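Local coordinates for adherence and virulence protein A (Streptococcus pneumoniae, PDB 6PON), which binds the host matrix protein fibronectin and probably takes part in pneumococcal adherence and virulence, at residues A192-L195 with Q196-Q200; L202-D205 with T206-L210; F174-K177 with D178-F182. All coordinates share one frame; numbering follows the deposited sequence.

Contact 1 of 3, residues A192-L195 with Q196-Q200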
ATOM      1  N   ALA B 192      -4.871  -1.091 -14.884  1.00 28.24           N
ATOM      2  CA  ALA B 192      -5.595   0.077 -15.376  1.00 25.59           C
ATOM      3  C   ALA B 192      -6.996  -0.298 -15.839  1.00 27.66           C
ATOM      4  O   ALA B 192      -7.984   0.359 -15.484  1.00 30.10           O
ATOM      5  CB  ALA B 192      -4.808   0.721 -16.517  1.00 21.07           C
ATOM      6  N   LYS B 193      -7.102  -1.389 -16.596  1.00 25.75           N
ATOM      7  CA  LYS B 193      -8.383  -1.766 -17.172  1.00 26.96           C
ATOM      8  C   LYS B 193      -9.327  -2.338 -16.127  1.00 29.10           C
ATOM      9  O   LYS B 193     -10.526  -2.050 -16.155  1.00 32.90           O
ATOM     10  CB  LYS B 193      -8.186  -2.750 -18.321  1.00 34.48           C
ATOM     11  CG  LYS B 193      -9.427  -3.598 -18.629  1.00 42.94           C
ATOM     12  CD  LYS B 193      -9.537  -3.893 -20.123  1.00 46.16           C
ATOM     13  CE  LYS B 193     -10.541  -4.990 -20.399  1.00 45.71           C
ATOM     14  NZ  LYS B 193      -9.835  -6.284 -20.524  1.00 50.30           N
ATOM     15  N   ASN B 194      -8.830  -3.138 -15.186  1.00 30.98           N
ATOM     16  CA  ASN B 194      -9.766  -3.646 -14.186  1.00 29.33           C
ATOM     17  C   ASN B 194     -10.229  -2.541 -13.244  1.00 29.21           C
ATOM     18  O   ASN B 194     -11.359  -2.587 -12.746  1.00 30.17           O
ATOM     19  CB  ASN B 194      -9.168  -4.806 -13.396  1.00 29.19           C
ATOM     20  CG  ASN B 194     -10.239  -5.674 -12.755  1.00 41.35           C
ATOM     21  OD1 ASN B 194     -11.309  -5.868 -13.337  1.00 44.10           O
ATOM     22  ND2 ASN B 194      -9.973  -6.179 -11.545  1.00 36.09           N
ATOM     23  N   LEU B 195      -9.399  -1.525 -13.016  1.00 30.15           N
ATOM     24  CA  LEU B 195      -9.852  -0.387 -12.227  1.00 24.93           C
ATOM     25  C   LEU B 195     -10.949   0.384 -12.957  1.00 29.81           C
ATOM     26  O   LEU B 195     -11.901   0.873 -12.331  1.00 27.03           O
ATOM     27  CB  LEU B 195      -8.668   0.518 -11.913  1.00 25.31           C
ATOM     28  CG  LEU B 195      -7.610  -0.054 -10.968  1.00 27.83           C
ATOM     29  CD1 LEU B 195      -6.301   0.709 -11.094  1.00 22.76           C
ATOM     30  CD2 LEU B 195      -8.118   0.001  -9.543  1.00 22.14           C
ATOM     31  N   GLN B 196     -10.836   0.510 -14.283  1.00 28.39           N
ATOM     32  CA  GLN B 196     -11.877   1.211 -15.032  1.00 28.43           C
ATOM     33  C   GLN B 196     -13.187   0.458 -14.964  1.00 25.23           C
ATOM     34  O   GLN B 196     -14.258   1.065 -14.896  1.00 30.23           O
ATOM     35  CB  GLN B 196     -11.468   1.398 -16.486  1.00 29.37           C
ATOM     36  CG  GLN B 196     -10.433   2.439 -16.708  1.00 24.08           C
ATOM     37  CD  GLN B 196     -10.279   2.729 -18.180  1.00 31.53           C
ATOM     38  OE1 GLN B 196      -9.745   1.906 -18.933  1.00 31.26           O
ATOM     39  NE2 GLN B 196     -10.752   3.909 -18.608  1.00 26.95           N
ATOM     40  N   SER B 197     -13.116  -0.872 -14.969  1.00 25.91           N
ATOM     41  CA  SER B 197     -14.308  -1.692 -14.844  1.00 23.28           C
ATOM     42  C   SER B 197     -14.832  -1.762 -13.414  1.00 26.42           C
ATOM     43  O   SER B 197     -16.030  -1.974 -13.214  1.00 32.48           O
ATOM     44  CB  SER B 197     -14.017  -3.097 -15.329  1.00 28.17           C
ATOM     45  OG  SER B 197     -14.941  -3.977 -14.729  1.00 31.08           O
ATOM     46  N   LEU B 198     -13.965  -1.639 -12.413  1.00 22.71           N
ATOM     47  CA  LEU B 198     -14.455  -1.632 -11.039  1.00 30.78           C
ATOM     48  C   LEU B 198     -15.034  -0.266 -10.655  1.00 28.12           C
ATOM     49  O   LEU B 198     -16.016  -0.182  -9.907  1.00 25.60           O
ATOM     50  CB  LEU B 198     -13.329  -2.036 -10.082  1.00 24.61           C
ATOM     51  CG  LEU B 198     -12.785  -3.472 -10.212  1.00 28.02           C
ATOM     52  CD1 LEU B 198     -11.424  -3.640  -9.531  1.00 22.69           C
ATOM     53  CD2 LEU B 198     -13.769  -4.455  -9.642  1.00 30.18           C
ATOM     54  N   PHE B 199     -14.460   0.814 -11.155  1.00 27.62           N
ATOM     55  CA  PHE B 199     -14.812   2.128 -10.654  1.00 27.93           C
ATOM     56  C   PHE B 199     -15.383   2.997 -11.766  1.00 27.25           C
ATOM     57  O   PHE B 199     -15.007   2.884 -12.934  1.00 26.70           O
ATOM     58  CB  PHE B 199     -13.606   2.776  -9.966  1.00 23.48           C
ATOM     59  CG  PHE B 199     -13.130   1.995  -8.760  1.00 23.72           C
ATOM     60  CD1 PHE B 199     -13.804   2.077  -7.560  1.00 22.33           C
ATOM     61  CD2 PHE B 199     -12.036   1.149  -8.844  1.00 24.28           C
ATOM     62  CE1 PHE B 199     -13.382   1.344  -6.452  1.00 25.26           C
ATOM     63  CE2 PHE B 199     -11.604   0.418  -7.737  1.00 22.34           C
ATOM     64  CZ  PHE B 199     -12.283   0.517  -6.544  1.00 21.46           C
ATOM     65  N   GLN B 200     -16.345   3.824 -11.367  1.00 29.39           N
ATOM     66  CA  GLN B 200     -17.066   4.738 -12.240  1.00 28.55           C
ATOM     67  C   GLN B 200     -16.285   6.034 -12.417  1.00 24.32           C
ATOM     68  O   GLN B 200     -15.786   6.601 -11.443  1.00 22.97           O
ATOM     69  CB  GLN B 200     -18.434   5.034 -11.625  1.00 27.55           C
ATOM     70  CG  GLN B 200     -19.321   5.940 -12.430  1.00 27.04           C
ATOM     71  CD  GLN B 200     -20.573   6.320 -11.662  1.00 29.84           C
ATOM     72  OE1 GLN B 200     -20.553   6.407 -10.433  1.00 31.26           O
ATOM     73  NE2 GLN B 200     -21.673   6.544 -12.384  1.00 26.73           N
TER

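Contact 2 of 3, residues L202-D205 with T206-L210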
ATOM      1  N   LEU B 202     -13.517   6.806 -14.374  1.00 26.11           N
ATOM      2  CA  LEU B 202     -12.067   6.728 -14.498  1.00 25.48           C
ATOM      3  C   LEU B 202     -11.735   6.622 -15.979  1.00 27.43           C
ATOM      4  O   LEU B 202     -11.998   5.588 -16.600  1.00 31.71           O
ATOM      5  CB  LEU B 202     -11.525   5.535 -13.712  1.00 27.03           C
ATOM      6  CG  LEU B 202     -11.122   5.817 -12.258  1.00 32.00           C
ATOM      7  CD1 LEU B 202     -12.128   6.695 -11.530  1.00 25.94           C
ATOM      8  CD2 LEU B 202     -10.861   4.525 -11.481  1.00 21.17           C
ATOM      9  N   GLY B 203     -11.203   7.707 -16.557  1.00 27.98           N
ATOM     10  CA  GLY B 203     -10.626   7.636 -17.884  1.00 24.17           C
ATOM     11  C   GLY B 203      -9.374   6.781 -17.875  1.00 25.88           C
ATOM     12  O   GLY B 203      -8.884   6.362 -16.828  1.00 25.50           O
ATOM     13  N   ARG B 204      -8.830   6.515 -19.066  1.00 29.65           N
ATOM     14  CA  ARG B 204      -7.706   5.580 -19.141  1.00 27.85           C
ATOM     15  C   ARG B 204      -6.434   6.202 -18.555  1.00 27.18           C
ATOM     16  O   ARG B 204      -5.685   5.534 -17.833  1.00 25.16           O
ATOM     17  CB  ARG B 204      -7.513   5.095 -20.589  1.00 29.64           C
ATOM     18  CG  ARG B 204      -6.072   4.737 -20.988  1.00 39.37           C
ATOM     19  CD  ARG B 204      -5.884   4.323 -22.475  1.00 49.85           C
ATOM     20  NE  ARG B 204      -6.314   5.335 -23.450  1.00 53.59           N
ATOM     21  CZ  ARG B 204      -5.645   6.448 -23.759  1.00 51.74           C
ATOM     22  NH1 ARG B 204      -4.506   6.764 -23.138  1.00 50.41           N
ATOM     23  NH2 ARG B 204      -6.157   7.261 -24.672  1.00 49.68           N
ATOM     24  N   ASP B 205      -6.208   7.496 -18.788  1.00 27.46           N
ATOM     25  CA  ASP B 205      -5.037   8.133 -18.190  1.00 22.36           C
ATOM     26  C   ASP B 205      -5.147   8.188 -16.671  1.00 24.56           C
ATOM     27  O   ASP B 205      -4.182   7.876 -15.962  1.00 25.27           O
ATOM     28  CB  ASP B 205      -4.819   9.530 -18.768  1.00 22.41           C
ATOM     29  CG  ASP B 205      -6.038  10.453 -18.622  1.00 30.04           C
ATOM     30  OD1 ASP B 205      -7.207   9.989 -18.634  1.00 27.28           O
ATOM     31  OD2 ASP B 205      -5.799  11.677 -18.515  1.00 32.49           O
ATOM     32  N   THR B 206      -6.311   8.576 -16.154  1.00 25.95           N
ATOM     33  CA  THR B 206      -6.552   8.502 -14.715  1.00 25.57           C
ATOM     34  C   THR B 206      -6.261   7.099 -14.189  1.00 23.99           C
ATOM     35  O   THR B 206      -5.590   6.936 -13.165  1.00 23.41           O
ATOM     36  CB  THR B 206      -8.002   8.910 -14.403  1.00 21.00           C
ATOM     37  OG1 THR B 206      -8.231  10.240 -14.876  1.00 22.80           O
ATOM     38  CG2 THR B 206      -8.283   8.884 -12.912  1.00 19.44           C
ATOM     39  N   ALA B 207      -6.738   6.068 -14.892  1.00 22.38           N
ATOM     40  CA  ALA B 207      -6.568   4.714 -14.381  1.00 21.06           C
ATOM     41  C   ALA B 207      -5.126   4.240 -14.487  1.00 27.10           C
ATOM     42  O   ALA B 207      -4.683   3.426 -13.664  1.00 24.29           O
ATOM     43  CB  ALA B 207      -7.494   3.751 -15.105  1.00 22.67           C
ATOM     44  N   ASN B 208      -4.379   4.709 -15.487  1.00 26.78           N
ATOM     45  CA  ASN B 208      -2.963   4.367 -15.510  1.00 22.40           C
ATOM     46  C   ASN B 208      -2.267   4.959 -14.302  1.00 22.56           C
ATOM     47  O   ASN B 208      -1.441   4.292 -13.661  1.00 23.48           O
ATOM     48  CB  ASN B 208      -2.295   4.850 -16.797  1.00 26.06           C
ATOM     49  CG  ASN B 208      -2.713   4.046 -18.000  1.00 26.36           C
ATOM     50  OD1 ASN B 208      -3.182   2.927 -17.859  1.00 31.69           O
ATOM     51  ND2 ASN B 208      -2.559   4.621 -19.199  1.00 25.24           N
ATOM     52  N   GLU B 209      -2.608   6.206 -13.968  1.00 21.90           N
ATOM     53  CA  GLU B 209      -1.997   6.865 -12.821  1.00 21.97           C
ATOM     54  C   GLU B 209      -2.358   6.151 -11.531  1.00 20.47           C
ATOM     55  O   GLU B 209      -1.491   5.903 -10.692  1.00 24.31           O
ATOM     56  CB  GLU B 209      -2.429   8.331 -12.754  1.00 20.79           C
ATOM     57  CG  GLU B 209      -1.974   9.040 -11.478  1.00 23.37           C
ATOM     58  CD  GLU B 209      -0.473   9.303 -11.433  1.00 24.43           C
ATOM     59  OE1 GLU B 209       0.220   9.007 -12.432  1.00 27.41           O
ATOM     60  OE2 GLU B 209       0.011   9.833 -10.406  1.00 21.53           O
ATOM     61  N   LEU B 210      -3.630   5.796 -11.362  1.00 18.65           N
ATOM     62  CA  LEU B 210      -4.017   5.036 -10.184  1.00 17.69           C
ATOM     63  C   LEU B 210      -3.297   3.692 -10.146  1.00 23.74           C
ATOM     64  O   LEU B 210      -2.738   3.312  -9.108  1.00 25.66           O
ATOM     65  CB  LEU B 210      -5.527   4.845 -10.143  1.00 15.32           C
ATOM     66  CG  LEU B 210      -6.060   4.229  -8.845  1.00 18.48           C
ATOM     67  CD1 LEU B 210      -5.551   4.979  -7.615  1.00 16.60           C
ATOM     68  CD2 LEU B 210      -7.595   4.130  -8.838  1.00 16.48           C
TER

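Contact 3 of 3, residues F174-K177 with D178-F182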
ATOM      1  N   PHE B 174     -14.998   7.741  -4.906  1.00 23.82           N
ATOM      2  CA  PHE B 174     -14.903   8.756  -3.861  1.00 23.02           C
ATOM      3  C   PHE B 174     -15.617   8.322  -2.588  1.00 20.97           C
ATOM      4  O   PHE B 174     -15.226   8.734  -1.497  1.00 26.99           O
ATOM      5  CB  PHE B 174     -15.488  10.092  -4.356  1.00 23.42           C
ATOM      6  CG  PHE B 174     -14.629  10.802  -5.360  1.00 18.05           C
ATOM      7  CD1 PHE B 174     -13.582  11.599  -4.950  1.00 19.93           C
ATOM      8  CD2 PHE B 174     -14.865  10.671  -6.709  1.00 20.13           C
ATOM      9  CE1 PHE B 174     -12.775  12.250  -5.866  1.00 19.56           C
ATOM     10  CE2 PHE B 174     -14.068  11.316  -7.628  1.00 22.22           C
ATOM     11  CZ  PHE B 174     -13.017  12.106  -7.200  1.00 22.41           C
ATOM     12  N   THR B 175     -16.662   7.504  -2.705  1.00 25.12           N
ATOM     13  CA  THR B 175     -17.575   7.237  -1.596  1.00 26.44           C
ATOM     14  C   THR B 175     -17.611   5.782  -1.171  1.00 23.19           C
ATOM     15  O   THR B 175     -18.351   5.455  -0.239  1.00 27.39           O
ATOM     16  CB  THR B 175     -19.005   7.658  -1.954  1.00 24.60           C
ATOM     17  OG1 THR B 175     -19.427   6.925  -3.117  1.00 27.79           O
ATOM     18  CG2 THR B 175     -19.069   9.142  -2.252  1.00 27.42           C
ATOM     19  N   ILE B 176     -16.864   4.895  -1.831  1.00 27.15           N
ATOM     20  CA  ILE B 176     -16.916   3.484  -1.468  1.00 25.06           C
ATOM     21  C   ILE B 176     -16.408   3.305  -0.049  1.00 25.40           C
ATOM     22  O   ILE B 176     -15.494   4.010   0.403  1.00 25.01           O
ATOM     23  CB  ILE B 176     -16.093   2.645  -2.453  1.00 24.78           C
ATOM     24  CG1 ILE B 176     -16.248   1.157  -2.117  1.00 24.39           C
ATOM     25  CG2 ILE B 176     -14.619   3.111  -2.431  1.00 26.99           C
ATOM     26  CD1 ILE B 176     -15.279   0.245  -2.869  1.00 29.29           C
ATOM     27  N   LYS B 177     -17.016   2.365   0.666  1.00 30.50           N
ATOM     28  CA  LYS B 177     -16.730   2.144   2.072  1.00 28.08           C
ATOM     29  C   LYS B 177     -15.439   1.351   2.254  1.00 29.20           C
ATOM     30  O   LYS B 177     -14.990   0.615   1.368  1.00 25.27           O
ATOM     31  CB  LYS B 177     -17.896   1.418   2.738  1.00 32.05           C
ATOM     32  CG  LYS B 177     -19.200   2.191   2.649  1.00 35.55           C
ATOM     33  CD  LYS B 177     -20.307   1.536   3.477  1.00 46.68           C
ATOM     34  CE  LYS B 177     -20.484   2.189   4.846  1.00 55.75           C
ATOM     35  NZ  LYS B 177     -19.628   1.600   5.913  1.00 57.06           N
ATOM     36  N   ASP B 178     -14.841   1.522   3.433  1.00 33.31           N
ATOM     37  CA  ASP B 178     -13.583   0.854   3.739  1.00 30.04           C
ATOM     38  C   ASP B 178     -13.664  -0.639   3.452  1.00 27.71           C
ATOM     39  O   ASP B 178     -12.797  -1.207   2.774  1.00 26.01           O
ATOM     40  CB  ASP B 178     -13.213   1.095   5.200  1.00 28.73           C
ATOM     41  CG  ASP B 178     -12.508   2.426   5.429  1.00 32.31           C
ATOM     42  OD1 ASP B 178     -12.154   3.113   4.444  1.00 30.51           O
ATOM     43  OD2 ASP B 178     -12.269   2.761   6.614  1.00 38.43           O
ATOM     44  N   GLU B 179     -14.717  -1.284   3.944  1.00 26.21           N
ATOM     45  CA  GLU B 179     -14.804  -2.735   3.885  1.00 25.57           C
ATOM     46  C   GLU B 179     -14.784  -3.234   2.445  1.00 29.04           C
ATOM     47  O   GLU B 179     -14.034  -4.160   2.101  1.00 29.07           O
ATOM     48  CB  GLU B 179     -16.067  -3.173   4.621  1.00 32.09           C
ATOM     49  CG  GLU B 179     -16.652  -4.511   4.233  1.00 29.11           C
ATOM     50  CD  GLU B 179     -18.094  -4.625   4.717  1.00 46.34           C
ATOM     51  OE1 GLU B 179     -18.532  -3.723   5.489  1.00 39.14           O
ATOM     52  OE2 GLU B 179     -18.783  -5.603   4.319  1.00 46.12           O
ATOM     53  N   LYS B 180     -15.598  -2.620   1.583  1.00 29.02           N
ATOM     54  CA  LYS B 180     -15.626  -3.010   0.178  1.00 27.65           C
ATOM     55  C   LYS B 180     -14.300  -2.695  -0.508  1.00 28.25           C
ATOM     56  O   LYS B 180     -13.804  -3.496  -1.315  1.00 29.26           O
ATOM     57  CB  LYS B 180     -16.788  -2.313  -0.533  1.00 28.99           C
ATOM     58  CG  LYS B 180     -16.999  -2.772  -1.961  1.00 33.49           C
ATOM     59  CD  LYS B 180     -17.350  -4.240  -1.990  1.00 39.90           C
ATOM     60  CE  LYS B 180     -17.895  -4.665  -3.340  1.00 43.24           C
ATOM     61  NZ  LYS B 180     -18.427  -6.075  -3.307  1.00 45.66           N
ATOM     62  N   LEU B 181     -13.693  -1.547  -0.172  1.00 24.45           N
ATOM     63  CA  LEU B 181     -12.466  -1.136  -0.849  1.00 23.04           C
ATOM     64  C   LEU B 181     -11.307  -2.053  -0.496  1.00 22.23           C
ATOM     65  O   LEU B 181     -10.496  -2.396  -1.364  1.00 23.00           O
ATOM     66  CB  LEU B 181     -12.130   0.320  -0.499  1.00 24.55           C
ATOM     67  CG  LEU B 181     -10.838   0.920  -1.081  1.00 21.93           C
ATOM     68  CD1 LEU B 181     -10.820   0.842  -2.607  1.00 19.06           C
ATOM     69  CD2 LEU B 181     -10.641   2.353  -0.614  1.00 18.11           C
ATOM     70  N   PHE B 182     -11.207  -2.445   0.778  1.00 25.47           N
ATOM     71  CA  PHE B 182     -10.143  -3.343   1.218  1.00 22.93           C
ATOM     72  C   PHE B 182     -10.229  -4.680   0.489  1.00 24.58           C
ATOM     73  O   PHE B 182      -9.242  -5.159  -0.082  1.00 24.69           O
ATOM     74  CB  PHE B 182     -10.239  -3.528   2.738  1.00 24.75           C
ATOM     75  CG  PHE B 182      -9.027  -4.150   3.367  1.00 24.26           C
ATOM     76  CD1 PHE B 182      -8.859  -5.531   3.367  1.00 24.30           C
ATOM     77  CD2 PHE B 182      -8.075  -3.361   3.995  1.00 23.17           C
ATOM     78  CE1 PHE B 182      -7.753  -6.115   3.964  1.00 25.52           C
ATOM     79  CE2 PHE B 182      -6.959  -3.932   4.585  1.00 23.66           C
ATOM     80  CZ  PHE B 182      -6.800  -5.313   4.571  1.00 23.29           C
TER

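Contact 1 of 3, residues A192-L195 with Q196-Q200
Leu195 and Phe199, one turn apart, make a local helical contact at the C-terminal end of the short helix 192-198, where the chain leaves helical geometry at Phe199. Four successive i to i+4 backbone bonds run through it, and the last, from Phe199 N to Leu195 O at 2.8 Å, ties the first non-helical residue back to the helix. Leu195 O also lies at the edge of the Phe199 ring, near its plane. The methyl CD2 of Leu195 meets the ring carbon CE2 of Phe199 at 3.9 Å, the two side chains slanting across each other.

One residue earlier, and so on a neighbouring face of the helix, CD1 of Leu198 packs 3.6 Å from ND2 of Asn194. Asn194 swings CG away from its own N (chi1 -158°), which carries the amide to that methyl; its NH2 is nevertheless held elsewhere, by Glu189 O and Gln188 OE1 just before the helix. Gln196 lays CG 3.4 Å from Ala192 O, while its NE2 bonds to Leu202 O.

Leu198 and Phe199 pack on Ile184 of helix 178-187, Phe199 meets the ring of Phe222 of the second subunit, and Ala192, Leu195 and Gln196 lie against helix 204-225.

Contact 2 of 3, residues L202-D205 with T206-L210
Asn208 N reaches Arg204 O at 2.8 Å with an N-H...O angle of 153°, a first-turn bond of the long helix 204-225. The neighbouring bonds follow the same i to i+4 pattern: Ala207 N to the carbonyl O of the N-cap residue Gly203 at 2.9 Å, and Glu209 N to Asp205 O at 3.0 Å. The amide of Asn208 stays close to the carbonyl its backbone uses, its CG 3.3 Å from Arg204 O. Its ND2 lies 3.9 Å from CG of Arg204, the two side chains side by side and pointing the same way, with guanidinium and amide planes 45° apart.

Asp205 places CG between its own N and carbonyl carbon (chi1 56°), folding the carboxylate back over the helix start, where OD1 takes a hydrogen bond from Ser2 N. Asp4 OD2 bonds both Thr206 OG1 and Gly203 N, joining the N-terminal residues to the cap. On the apolar side, CD2 of Leu202 touches CD2 of Leu210 at 4.2 Å.

Arg204, Ala207 and Asn208 lie against helix 192-198, while Phe244 of the second subunit packs on Asp205, Thr206 and Glu209, and Phe225 of that subunit on Leu210.

Contact 3 of 3, residues F174-K177 with D178-F182
Ile176 holds CG1 anti to its own backbone N (chi1 -176°) and keeps the chain extended beyond it, and this carries the terminal methyl CD1 forward from the loop onto the first turn of helix 178-187. Lys180 answers from the helix: its chi1 of -173° sets CG beside Ile176, and a bend at chi2 turns the rest of the chain off toward Glu183. The two side chains cross at about a right angle, with CD1 of Ile176 against CG of Lys180 at 3.6 Å. The same methyl lies 3.9 Å from Leu181 CB, so one methyl from the loop rests on two successive residues of the helix. Only the aliphatic part of Lys180 is used here; its ammonium group makes a long, weak ion pair with Glu183.

Beside this packing the backbone closes the turn. Lys177 is the N-cap residue, and its carbonyl O accepts a 3.0 Å hydrogen bond from Leu181 N, nearly straight to the carbonyl at a C=O...N angle of 166°. Leu181 CB lies 3.4 Å from Lys177 O. The long side chain of Lys177 bends away from the helix, and its NZ stays 5.5 Å from Glu179 OE1, too far for a direct ion pair.

The start of the helix faces the partner chain. Arg223 of the second subunit joins loop and helix through one nitrogen, NH2, which forms a salt bridge with Asp178 OD1 and a hydrogen bond to Ile176 O. Leu219, Phe222 and Val215 of that subunit pack on Asp178, Leu181 and Phe182 respectively, so helix 178-187, entered from the loop that follows strand 139-142, lies against helix 204-225 of the other copy.

The three contacts are local turns at helix ends, in series along the chain: contact 3 opens helix 178-187, contact 1 closes helix 192-198, and contact 2 opens helix 204-225. Contacts 1 and 2 are partly buried and touch through Gln196, with centres 9 Å apart; contact 3 lies at the surface and reaches contact 1 through Phe199, which packs on Ile176 and Leu181. Contacts 2 and 3 do not touch, their nearest atoms about 6 Å apart. Apolar leucine and phenylalanine groups mark contact 1, polar ties to the chain's N-terminal residues mark contact 2, and contact 3 pairs a methyl contact with an outside partner, Arg223 of the second subunit.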